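Local coordinates for protein putative short-chain dehydrogenase/reductase (Corynebacterium glutamicum, PDB 3E9N) that probably works as an NAD(P)-dependent oxidoreductase of the short-chain dehydrogenase/reductase family, perhaps as an acetoacetyl-CoA reductase, at residues K23-D28 with T78-A83; S55-E60 with L103-I108; Q116-L121 with N167-S172; S125-Y130 with F212-G217; V174-T179 with K204-A209. All coordinates share one frame; numbering follows the deposited sequence.

Contact 1: K23-D28 with T78-A83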
# COMPACT_ATOMS: atom_id res chain seq x y z
N LYS A 23 28.04 6.04 16.11
CA LYS A 23 29.35 6.49 15.58
C LYS A 23 29.12 7.54 14.50
O LYS A 23 29.86 8.50 14.42
CB LYS A 23 30.23 5.32 15.06
CG LYS A 23 30.25 4.09 15.95
CD LYS A 23 31.49 3.14 15.80
CE LYS A 23 31.69 2.72 14.34
NZ LYS A 23 32.02 1.25 14.19
N ASP A 24 28.08 7.38 13.67
CA ASP A 24 27.90 8.34 12.56
C ASP A 24 27.49 9.72 13.06
O ASP A 24 28.06 10.72 12.65
CB ASP A 24 26.87 7.86 11.52
CG ASP A 24 26.65 8.87 10.41
OD1 ASP A 24 27.44 8.83 9.47
OD2 ASP A 24 25.71 9.70 10.42
N LEU A 25 26.47 9.75 13.93
CA LEU A 25 25.92 11.00 14.45
C LEU A 25 26.86 11.77 15.35
O LEU A 25 26.64 12.95 15.60
CB LEU A 25 24.65 10.70 15.28
CG LEU A 25 23.44 10.12 14.54
CD1 LEU A 25 22.22 9.99 15.52
CD2 LEU A 25 23.11 11.03 13.36
N SER A 26 27.83 11.06 15.93
CA SER A 26 28.78 11.64 16.87
C SER A 26 29.71 12.57 16.11
O SER A 26 30.43 13.33 16.73
CB SER A 26 29.58 10.57 17.65
OG SER A 26 30.53 9.89 16.84
N ARG A 27 29.71 12.51 14.78
CA ARG A 27 30.48 13.46 14.01
C ARG A 27 29.98 14.89 14.29
O ARG A 27 30.78 15.82 14.38
CB ARG A 27 30.46 13.13 12.50
CG ARG A 27 31.05 11.71 12.15
CD ARG A 27 30.38 11.00 10.90
NE ARG A 27 30.24 11.90 9.76
CZ ARG A 27 29.49 11.68 8.68
NH1 ARG A 27 28.79 10.57 8.55
NH2 ARG A 27 29.44 12.59 7.71
N ASP A 28 28.68 15.09 14.44
CA ASP A 28 28.21 16.45 14.51
C ASP A 28 27.11 16.63 15.55
O ASP A 28 26.41 17.63 15.48
CB ASP A 28 27.71 16.93 13.12
CG ASP A 28 26.63 16.01 12.54
OD1 ASP A 28 25.96 16.40 11.56
OD2 ASP A 28 26.45 14.88 13.09
N THR A 78 17.83 15.15 16.52
CA THR A 78 17.71 13.86 15.91
C THR A 78 17.33 12.84 17.00
O THR A 78 18.04 12.68 18.03
CB THR A 78 19.07 13.45 15.24
OG1 THR A 78 19.48 14.47 14.33
CG2 THR A 78 18.95 12.14 14.48
N LEU A 79 16.24 12.13 16.77
CA LEU A 79 15.79 11.04 17.60
C LEU A 79 15.62 9.81 16.69
O LEU A 79 14.81 9.82 15.74
CB LEU A 79 14.44 11.41 18.22
CG LEU A 79 13.66 10.32 18.99
CD1 LEU A 79 14.50 9.65 20.18
CD2 LEU A 79 12.23 10.84 19.46
N VAL A 80 16.36 8.75 16.99
CA VAL A 80 16.34 7.53 16.18
C VAL A 80 15.93 6.36 17.07
O VAL A 80 16.60 6.08 18.05
CB VAL A 80 17.73 7.24 15.61
CG1 VAL A 80 17.76 5.83 14.86
CG2 VAL A 80 18.18 8.40 14.72
N HIS A 81 14.85 5.69 16.70
CA HIS A 81 14.28 4.62 17.47
C HIS A 81 14.81 3.32 16.85
O HIS A 81 14.24 2.82 15.88
CB HIS A 81 12.73 4.65 17.42
CG HIS A 81 12.09 5.89 17.99
ND1 HIS A 81 12.06 6.17 19.35
CD2 HIS A 81 11.43 6.91 17.39
CE1 HIS A 81 11.40 7.30 19.56
NE2 HIS A 81 10.99 7.76 18.38
N ALA A 82 15.94 2.82 17.36
CA ALA A 82 16.47 1.52 16.98
C ALA A 82 16.29 0.41 18.06
O ALA A 82 16.79 -0.67 17.90
CB ALA A 82 17.95 1.64 16.60
N ALA A 83 15.62 0.66 19.17
CA ALA A 83 15.29 -0.49 20.04
C ALA A 83 14.31 -1.41 19.27
O ALA A 83 14.64 -2.56 18.91
CB ALA A 83 14.72 -0.03 21.37
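L25 of helix 16-25 reaches down onto strand 78-81 and meets T78 tip to tip, its CD1 methyl 4.0 Å from CG2 of T78. The same CD1 lies 4.4 Å from CG2 of V80, which sits two residues further along the same face of the strand. T78 contributes its methyl because chi1 of -55° carries CG2 away from the backbone N, on the far side of CB, while OG1 turns toward H29 in a weak hydrogen bond. All three touching side chains are buried, and one leucine branch makes both contacts. The other side of segment 23-28 is looser: K23 and R27 are exposed, and S26 bends back so that its OG lies 2.9 Å from O of K23, above the plane of that carbonyl. D24 and D28, by contrast, are both held in salt bridges by R211 of helix 203-214. In the Rossmann-type fold this is ordinary helix-on-sheet packing, placing the first helix over a central strand. L25 also rests on A8 and V10 of the adjacent strand 7-11, while I214 of helix 203-214 packs beside it and I210 of that helix covers V80.

Contact 2: S55-E60 with L103-I108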
# COMPACT_ATOMS: atom_id res chain seq x y z
N SER A 55 19.75 1.57 30.32
CA SER A 55 18.35 1.82 30.42
C SER A 55 17.61 0.58 30.03
O SER A 55 18.00 -0.12 29.10
CB SER A 55 17.96 2.94 29.45
OG SER A 55 16.61 3.29 29.66
N ASP A 56 16.54 0.33 30.78
CA ASP A 56 15.56 -0.71 30.50
C ASP A 56 14.45 0.17 29.94
O ASP A 56 13.76 0.85 30.69
CB ASP A 56 15.17 -1.36 31.83
CG ASP A 56 13.91 -2.25 31.75
OD1 ASP A 56 13.14 -2.15 30.76
OD2 ASP A 56 13.67 -3.01 32.72
N ILE A 57 14.35 0.23 28.62
CA ILE A 57 13.64 1.32 27.99
C ILE A 57 12.11 1.24 28.15
O ILE A 57 11.43 2.24 28.45
CB ILE A 57 14.07 1.46 26.53
CG1 ILE A 57 13.56 2.80 26.00
CG2 ILE A 57 13.61 0.24 25.71
CD1 ILE A 57 14.01 3.10 24.58
N VAL A 58 11.57 0.04 28.02
CA VAL A 58 10.11 -0.12 28.17
C VAL A 58 9.72 0.33 29.58
O VAL A 58 8.80 1.15 29.75
CB VAL A 58 9.67 -1.60 28.00
CG1 VAL A 58 8.24 -1.73 28.42
CG2 VAL A 58 9.91 -2.13 26.58
N LYS A 59 10.45 -0.17 30.58
CA LYS A 59 10.16 0.18 31.95
C LYS A 59 10.26 1.70 32.14
O LYS A 59 9.31 2.35 32.61
CB LYS A 59 11.06 -0.59 32.93
N GLU A 60 11.40 2.28 31.76
CA GLU A 60 11.56 3.73 31.90
C GLU A 60 10.55 4.56 31.08
O GLU A 60 9.82 5.40 31.64
CB GLU A 60 13.04 4.14 31.73
CG GLU A 60 13.91 3.52 32.84
CD GLU A 60 15.39 3.36 32.50
OE1 GLU A 60 15.99 2.30 32.86
OE2 GLU A 60 15.98 4.29 31.88
N LEU A 103 4.81 -5.20 20.95
CA LEU A 103 4.09 -3.95 20.77
C LEU A 103 4.63 -2.92 21.70
O LEU A 103 4.69 -1.75 21.33
CB LEU A 103 2.59 -4.10 21.06
CG LEU A 103 1.92 -4.92 19.97
CD1 LEU A 103 0.42 -5.10 20.24
CD2 LEU A 103 2.16 -4.24 18.63
N ASP A 104 4.97 -3.29 22.93
CA ASP A 104 5.50 -2.31 23.89
C ASP A 104 6.77 -1.68 23.28
O ASP A 104 6.90 -0.47 23.12
CB ASP A 104 5.90 -2.97 25.22
CG ASP A 104 4.73 -3.12 26.18
OD1 ASP A 104 4.90 -3.79 27.22
OD2 ASP A 104 3.63 -2.59 25.87
N LEU A 105 7.68 -2.55 22.91
CA LEU A 105 8.97 -2.08 22.49
C LEU A 105 8.99 -1.46 21.09
O LEU A 105 9.65 -0.46 20.91
CB LEU A 105 9.98 -3.20 22.60
CG LEU A 105 11.42 -2.78 22.34
CD1 LEU A 105 11.82 -1.70 23.33
CD2 LEU A 105 12.31 -4.03 22.48
N ASN A 106 8.26 -2.03 20.12
CA ASN A 106 8.32 -1.56 18.71
C ASN A 106 7.35 -0.40 18.36
O ASN A 106 7.52 0.30 17.35
CB ASN A 106 8.09 -2.71 17.73
CG ASN A 106 9.04 -3.89 17.93
OD1 ASN A 106 10.15 -3.73 18.43
ND2 ASN A 106 8.63 -5.09 17.45
N VAL A 107 6.31 -0.21 19.18
CA VAL A 107 5.27 0.74 18.82
C VAL A 107 5.02 1.72 19.97
O VAL A 107 5.08 2.93 19.76
CB VAL A 107 3.97 0.01 18.47
CG1 VAL A 107 2.89 0.99 18.08
CG2 VAL A 107 4.20 -1.01 17.36
N ILE A 108 4.76 1.22 21.18
CA ILE A 108 4.36 2.14 22.25
C ILE A 108 5.51 3.05 22.75
O ILE A 108 5.37 4.25 22.85
CB ILE A 108 3.58 1.45 23.39
CG1 ILE A 108 2.42 0.61 22.83
CG2 ILE A 108 3.03 2.53 24.31
CD1 ILE A 108 1.72 -0.42 23.83
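V58 spreads its two methyls over consecutive residues of helix 95-124, CG2 packing 3.8 Å from CD1 of L105 and CG1 lying 4.1 Å from OD1 of D104. Both pairs of side chains cross at nearly a right angle. L105 leaves its helix obliquely, but with CG swung away from the backbone N (chi1 -173°) its tip comes back to the partner. CD1 of L105 also lies 3.6 Å from CG2 of I57, and so touches two successive residues of the short helix. V109, one turn along helix 95-124, touches I57 and V58 as well. D56 is the N-cap of the short helix, its OD1 taking a weak bond from N of K59, and the E60 carboxylate folds back to S55 OG and D56 N. Helix 95-124 widens into a pi-type turn here, O of L103 accepting from N of both V107 and I108. L103, V107 and I108 pack on the second subunit, and D104 reaches H100 of it, consistent with the interfaces formed by this long helix in related enzymes. D104 meets V58 through CB and OD1 as an apolar contact, so shape rather than directional bonding fits this partly exposed junction together.

Contact 3: Q116-L121 with N167-S172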
# COMPACT_ATOMS: atom_id res chain seq x y z
N GLN A 116 7.21 12.39 24.90
CA GLN A 116 7.85 12.99 26.07
C GLN A 116 8.89 13.98 25.59
O GLN A 116 9.12 14.98 26.27
CB GLN A 116 8.50 11.91 27.00
CG GLN A 116 7.49 10.93 27.65
CD GLN A 116 8.17 9.65 28.13
OE1 GLN A 116 9.39 9.52 28.01
NE2 GLN A 116 7.40 8.70 28.66
N LEU A 117 9.52 13.73 24.43
CA LEU A 117 10.56 14.63 23.87
C LEU A 117 9.97 15.62 22.90
O LEU A 117 10.68 16.46 22.35
CB LEU A 117 11.68 13.87 23.15
CG LEU A 117 12.50 12.86 23.94
CD1 LEU A 117 13.50 12.11 23.09
CD2 LEU A 117 13.21 13.63 25.05
N LEU A 118 8.67 15.54 22.69
CA LEU A 118 8.01 16.47 21.78
C LEU A 118 8.40 17.97 21.91
O LEU A 118 8.62 18.65 20.89
CB LEU A 118 6.47 16.31 21.84
CG LEU A 118 5.70 16.74 20.60
CD1 LEU A 118 6.36 16.14 19.33
CD2 LEU A 118 4.29 16.28 20.68
N PRO A 119 8.43 18.52 23.13
CA PRO A 119 8.69 19.98 23.23
C PRO A 119 10.05 20.34 22.72
O PRO A 119 10.21 21.38 22.08
CB PRO A 119 8.62 20.24 24.76
CG PRO A 119 7.57 19.24 25.25
CD PRO A 119 7.80 17.97 24.37
N ALA A 120 11.02 19.50 23.05
CA ALA A 120 12.37 19.67 22.59
C ALA A 120 12.51 19.42 21.07
O ALA A 120 13.43 19.96 20.44
CB ALA A 120 13.30 18.74 23.37
N LEU A 121 11.67 18.56 20.51
CA LEU A 121 11.77 18.22 19.10
C LEU A 121 11.25 19.42 18.29
O LEU A 121 11.82 19.77 17.27
CB LEU A 121 10.93 16.97 18.75
CG LEU A 121 11.49 15.63 19.18
CD1 LEU A 121 10.40 14.48 19.15
CD2 LEU A 121 12.78 15.24 18.46
N ASN A 167 5.01 22.02 12.79
CA ASN A 167 5.87 22.45 13.86
C ASN A 167 7.32 22.33 13.53
O ASN A 167 8.16 22.60 14.40
CB ASN A 167 5.54 21.72 15.12
CG ASN A 167 4.12 21.93 15.52
OD1 ASN A 167 3.63 23.06 15.47
ND2 ASN A 167 3.42 20.84 15.84
N GLY A 168 7.64 21.93 12.30
CA GLY A 168 9.03 21.91 11.90
C GLY A 168 9.65 20.54 12.10
O GLY A 168 10.84 20.35 11.79
N ILE A 169 8.86 19.59 12.59
CA ILE A 169 9.37 18.24 12.80
C ILE A 169 9.31 17.38 11.53
O ILE A 169 8.30 17.36 10.81
CB ILE A 169 8.63 17.51 13.94
CG1 ILE A 169 8.85 18.26 15.28
CG2 ILE A 169 9.05 16.02 14.01
CD1 ILE A 169 8.12 17.66 16.46
N ARG A 170 10.42 16.70 11.25
CA ARG A 170 10.46 15.77 10.16
C ARG A 170 10.40 14.35 10.70
O ARG A 170 10.98 14.03 11.77
CB ARG A 170 11.69 16.01 9.26
CG ARG A 170 11.72 17.48 8.71
CD ARG A 170 12.76 17.66 7.61
NE ARG A 170 14.14 17.63 8.07
CZ ARG A 170 15.22 17.89 7.32
NH1 ARG A 170 15.10 18.21 6.01
NH2 ARG A 170 16.42 17.82 7.87
N VAL A 171 9.66 13.51 9.99
CA VAL A 171 9.43 12.17 10.43
C VAL A 171 9.78 11.23 9.29
O VAL A 171 9.39 11.45 8.15
CB VAL A 171 8.00 11.97 10.87
CG1 VAL A 171 7.84 10.54 11.42
CG2 VAL A 171 7.64 12.96 11.98
N SER A 172 10.56 10.20 9.60
CA SER A 172 11.03 9.31 8.60
C SER A 172 11.09 7.85 9.06
O SER A 172 11.32 7.56 10.23
CB SER A 172 12.39 9.79 8.12
OG SER A 172 12.83 8.95 7.07
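L121, on the kinked part of helix 95-124, and I169, in the loop just ahead of strand 170-176, bring their backbones together with 6.7 Å between CA atoms. The kink lies at P119 and A120, whose N atoms lack bonds to the preceding turn, and helical bonding resumes at N of L121, 3.0 Å from O of L117. I169 carries the whole contact from its side. Its side chain points at the helix, and with CG1 set opposite the carbonyl carbon (chi1 -62°) and CD1 extended beyond it (chi2 178°) the terminal methyl slots between two residues one turn apart. CD1 of I169 lies 3.7 Å from CB of L121 and equally 3.7 Å from CD1 of L118. The L118 side chain comes in across the isoleucine at about a right angle, its tip approaching although its root leaves the helix obliquely. Further back along the isoleucine, CG1 of I169 lies 3.9 Å from O of L121, so the carbonyl of L121 is approached too. In the Rossmann-type layout of this family, helices 95-124 and 144-164 cover the same face of the parallel sheet, and I169 packs between helix 95-124 and E164 of helix 144-164. E164 touches both I169 and L118, and F160 packs on L118. L121 continues onto V128 in strand 127-131. G168 just before the isoleucine turns the chain at a positive phi of 95°, a conformation that suits glycine, and its O accepts a hydrogen bond from R230 of the third subunit.

Contact 4: S125-Y130 with F212-G217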
# COMPACT_ATOMS: atom_id res chain seq x y z
N SER A 125 13.14 21.96 15.76
CA SER A 125 12.64 21.40 14.50
C SER A 125 13.31 20.04 14.10
O SER A 125 13.80 19.88 12.98
CB SER A 125 12.81 22.41 13.36
OG SER A 125 12.04 23.56 13.62
N GLY A 126 13.36 19.10 15.03
CA GLY A 126 14.17 17.90 14.84
C GLY A 126 13.61 16.86 13.89
O GLY A 126 12.50 16.99 13.32
N CYS A 127 14.38 15.81 13.71
CA CYS A 127 14.01 14.69 12.86
C CYS A 127 13.80 13.47 13.72
O CYS A 127 14.67 13.16 14.55
CB CYS A 127 15.16 14.34 11.93
SG CYS A 127 15.50 15.59 10.78
N VAL A 128 12.68 12.78 13.52
CA VAL A 128 12.38 11.54 14.21
C VAL A 128 12.44 10.41 13.18
O VAL A 128 11.74 10.43 12.17
CB VAL A 128 10.96 11.56 14.92
CG1 VAL A 128 10.67 10.21 15.64
CG2 VAL A 128 10.90 12.67 15.93
N ILE A 129 13.31 9.44 13.40
CA ILE A 129 13.44 8.38 12.46
C ILE A 129 13.09 7.07 13.12
O ILE A 129 13.63 6.75 14.17
CB ILE A 129 14.85 8.32 11.89
CG1 ILE A 129 15.13 9.60 11.09
CG2 ILE A 129 14.98 7.08 10.99
CD1 ILE A 129 16.55 10.04 11.08
N TYR A 130 12.17 6.31 12.51
CA TYR A 130 11.81 4.96 13.00
C TYR A 130 12.49 3.90 12.16
O TYR A 130 12.55 4.06 10.92
CB TYR A 130 10.30 4.77 12.93
CG TYR A 130 9.46 5.80 13.68
CD1 TYR A 130 9.18 5.65 15.01
CD2 TYR A 130 8.92 6.92 13.02
CE1 TYR A 130 8.40 6.61 15.68
CE2 TYR A 130 8.14 7.86 13.67
CZ TYR A 130 7.88 7.70 14.98
OH TYR A 130 7.14 8.65 15.67
N PHE A 212 21.63 10.15 5.42
CA PHE A 212 20.98 10.72 4.27
C PHE A 212 19.69 11.46 4.66
O PHE A 212 19.34 12.48 4.06
CB PHE A 212 20.66 9.63 3.25
CG PHE A 212 19.80 10.09 2.11
CD1 PHE A 212 20.30 10.97 1.16
CD2 PHE A 212 18.51 9.61 1.98
CE1 PHE A 212 19.52 11.40 0.12
CE2 PHE A 212 17.73 10.01 0.90
CZ PHE A 212 18.22 10.89 -0.01
N VAL A 213 18.97 10.95 5.66
CA VAL A 213 17.65 11.52 5.93
C VAL A 213 17.77 12.88 6.60
O VAL A 213 17.07 13.87 6.25
CB VAL A 213 16.78 10.56 6.79
CG1 VAL A 213 15.70 11.34 7.59
CG2 VAL A 213 16.14 9.43 5.91
N ILE A 214 18.66 12.97 7.57
CA ILE A 214 18.76 14.19 8.39
C ILE A 214 19.51 15.28 7.64
O ILE A 214 19.30 16.46 7.89
CB ILE A 214 19.42 13.92 9.77
CG1 ILE A 214 20.93 13.64 9.67
CG2 ILE A 214 18.75 12.77 10.47
CD1 ILE A 214 21.52 13.13 11.04
N ASP A 215 20.38 14.88 6.71
CA ASP A 215 21.12 15.82 5.89
C ASP A 215 20.29 16.42 4.78
O ASP A 215 20.75 17.34 4.14
CB ASP A 215 22.35 15.15 5.25
CG ASP A 215 23.59 15.13 6.18
OD1 ASP A 215 23.60 15.67 7.34
OD2 ASP A 215 24.61 14.56 5.69
N ALA A 216 19.09 15.92 4.52
CA ALA A 216 18.29 16.50 3.40
C ALA A 216 17.96 17.95 3.58
O ALA A 216 17.71 18.40 4.69
CB ALA A 216 17.00 15.73 3.18
N GLY A 217 17.89 18.68 2.48
CA GLY A 217 17.70 20.13 2.57
C GLY A 217 16.34 20.47 3.16
O GLY A 217 15.48 19.60 3.29
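I129 and C127, alternate residues on one face of strand 127-131, pack against V213 and I214 of helix 203-214, a helix-on-sheet layer of the Rossmann-type fold. This helix belongs to the crossover from strand 170-176 to strand 220-229. The apolar contacts centre on I129, whose CD1 lies 3.8 Å from CG1 of V213 and 3.6 Å from CG2 of I214. The I129 and V213 side chains run alongside one another, pointing opposite ways, whereas I129 and I214 cross at roughly a right angle. C127 adds only its CB, 4.2 Å from CG2 of I214. Polar links border this patch without entering it. A216 O accepts from NH1 of R170, D215 pairs with R211, and the strand is hydrogen-bonded through its backbone to strands 78-81 and 170-176. Beyond the helix, F212 stacks on F212 of the third subunit, so the layer backs onto a subunit interface. I214 adopts a chi1 of 72°, wedging CG1 between its own backbone N and carbonyl carbon; this sets CG2 opposite the carbonyl carbon, the methyl that touches both I129 and C127.

Contact 5: V174-T179 with K204-A209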
# COMPACT_ATOMS: atom_id res chain seq x y z
N VAL A 174 12.89 4.22 8.11
CA VAL A 174 13.83 3.49 7.35
C VAL A 174 13.36 2.07 7.49
O VAL A 174 13.24 1.58 8.61
CB VAL A 174 15.25 3.71 7.93
CG1 VAL A 174 16.25 2.71 7.31
CG2 VAL A 174 15.67 5.19 7.72
N SER A 175 13.06 1.39 6.37
CA SER A 175 12.45 0.05 6.46
C SER A 175 13.31 -1.07 5.90
O SER A 175 13.33 -1.31 4.68
CB SER A 175 11.08 -0.00 5.79
OG SER A 175 10.41 1.24 5.87
N PRO A 176 14.05 -1.74 6.76
CA PRO A 176 14.77 -2.95 6.31
C PRO A 176 13.83 -4.15 6.07
O PRO A 176 12.73 -4.22 6.63
CB PRO A 176 15.71 -3.27 7.46
CG PRO A 176 15.35 -2.28 8.58
CD PRO A 176 14.10 -1.55 8.21
N GLY A 177 14.25 -5.10 5.26
CA GLY A 177 13.43 -6.28 5.08
C GLY A 177 14.11 -7.25 4.15
O GLY A 177 15.16 -6.97 3.62
N PRO A 178 13.49 -8.41 3.95
CA PRO A 178 14.11 -9.44 3.13
C PRO A 178 14.01 -9.17 1.62
O PRO A 178 13.14 -8.43 1.17
CB PRO A 178 13.32 -10.71 3.50
CG PRO A 178 11.95 -10.18 3.92
CD PRO A 178 12.18 -8.81 4.50
N THR A 179 14.91 -9.76 0.85
CA THR A 179 14.87 -9.63 -0.59
C THR A 179 14.12 -10.81 -1.17
O THR A 179 14.57 -11.94 -0.98
CB THR A 179 16.30 -9.57 -1.18
OG1 THR A 179 16.79 -8.21 -1.11
CG2 THR A 179 16.34 -10.05 -2.61
N LYS A 204 26.02 -0.71 8.93
CA LYS A 204 26.44 0.62 8.53
C LYS A 204 25.55 1.28 7.46
O LYS A 204 25.49 2.50 7.39
CB LYS A 204 27.94 0.69 8.13
N GLU A 205 24.87 0.48 6.63
CA GLU A 205 23.98 1.01 5.58
C GLU A 205 22.74 1.66 6.16
O GLU A 205 22.22 2.63 5.61
CB GLU A 205 23.57 -0.12 4.61
CG GLU A 205 24.76 -1.01 4.16
CD GLU A 205 25.64 -0.29 3.16
OE1 GLU A 205 25.06 0.37 2.26
OE2 GLU A 205 26.90 -0.38 3.26
N ILE A 206 22.30 1.15 7.31
CA ILE A 206 21.24 1.79 8.07
C ILE A 206 21.66 3.15 8.65
O ILE A 206 20.95 4.17 8.53
CB ILE A 206 20.71 0.84 9.16
CG1 ILE A 206 20.29 -0.51 8.52
CG2 ILE A 206 19.55 1.50 9.93
CD1 ILE A 206 19.06 -0.37 7.59
N ALA A 207 22.87 3.18 9.24
CA ALA A 207 23.49 4.46 9.66
C ALA A 207 23.57 5.45 8.47
O ALA A 207 23.12 6.58 8.60
CB ALA A 207 24.86 4.23 10.29
N ASN A 208 24.09 5.03 7.31
CA ASN A 208 24.04 5.89 6.10
C ASN A 208 22.63 6.35 5.73
O ASN A 208 22.45 7.50 5.31
CB ASN A 208 24.73 5.24 4.88
CG ASN A 208 26.15 4.78 5.20
OD1 ASN A 208 26.71 5.20 6.19
ND2 ASN A 208 26.69 3.86 4.42
N ALA A 209 21.64 5.46 5.88
CA ALA A 209 20.28 5.86 5.54
C ALA A 209 19.85 6.98 6.46
O ALA A 209 19.22 7.94 6.01
CB ALA A 209 19.29 4.68 5.61
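V174 and I206, the two residues most buried here, join strand 170-176 to helix 203-214 as consecutive elements of a beta-alpha-beta crossover in the Rossmann-type fold; strand 220-229 completes it. The local axes run nearly antiparallel, at 158°, with 9.8 Å between them at closest approach, as expected for a helix returning across the sheet. V174 points its side chain at the helix. With chi1 at 168°, CG1 is the branch held away from the backbone N, and it does all the touching: CG1 of V174 lies 4.0 Å from CB of A209 and 4.2 Å from CD1 of I206. Those two residues are three positions apart, so the methyl sits over about one turn of helix, and the small alanine lets the strand come to 7.1 Å from it between the CA atoms of V174 and A209. I206 starts out obliquely, but its bent chain (chi2 -67°) brings CD1 toward the strand, crossing the valine side chain at a slant. I129 touches V174, and I131 and M17 lie against I206 as well as P176. A209 also touches F212 of the third subunit, and E205 OE1 takes a hydrogen bond from G217 N of the same subunit. P176 begins the P-G sequence that commonly follows this strand in short-chain dehydrogenases. Its ring reaches the helix at one point, CG of P176 lying 4.3 Å from CD1 of I206.

From the N terminus, contact 1 closes the loop between the first helix and strand 78-81. Before that loop shuts, residues 55-60 open contact 2, which joins helix 57-63 to helix 95-124, so the two loops cross; A83 of contact 1 packs on L105 of contact 2. Contact 3 opens later on the same long helix and closes ahead of strand 170-176. Contact 4 starts inside that loop and ends at helix 203-214, thus crossing contact 3, while contact 5 is nested within contact 4. Contacts 1, 4 and 5 pack helices 16-25 and 203-214 on one sheet face; contact 3 lies on the other. Backbone bonds link L79 to I129 and Y130 to V174.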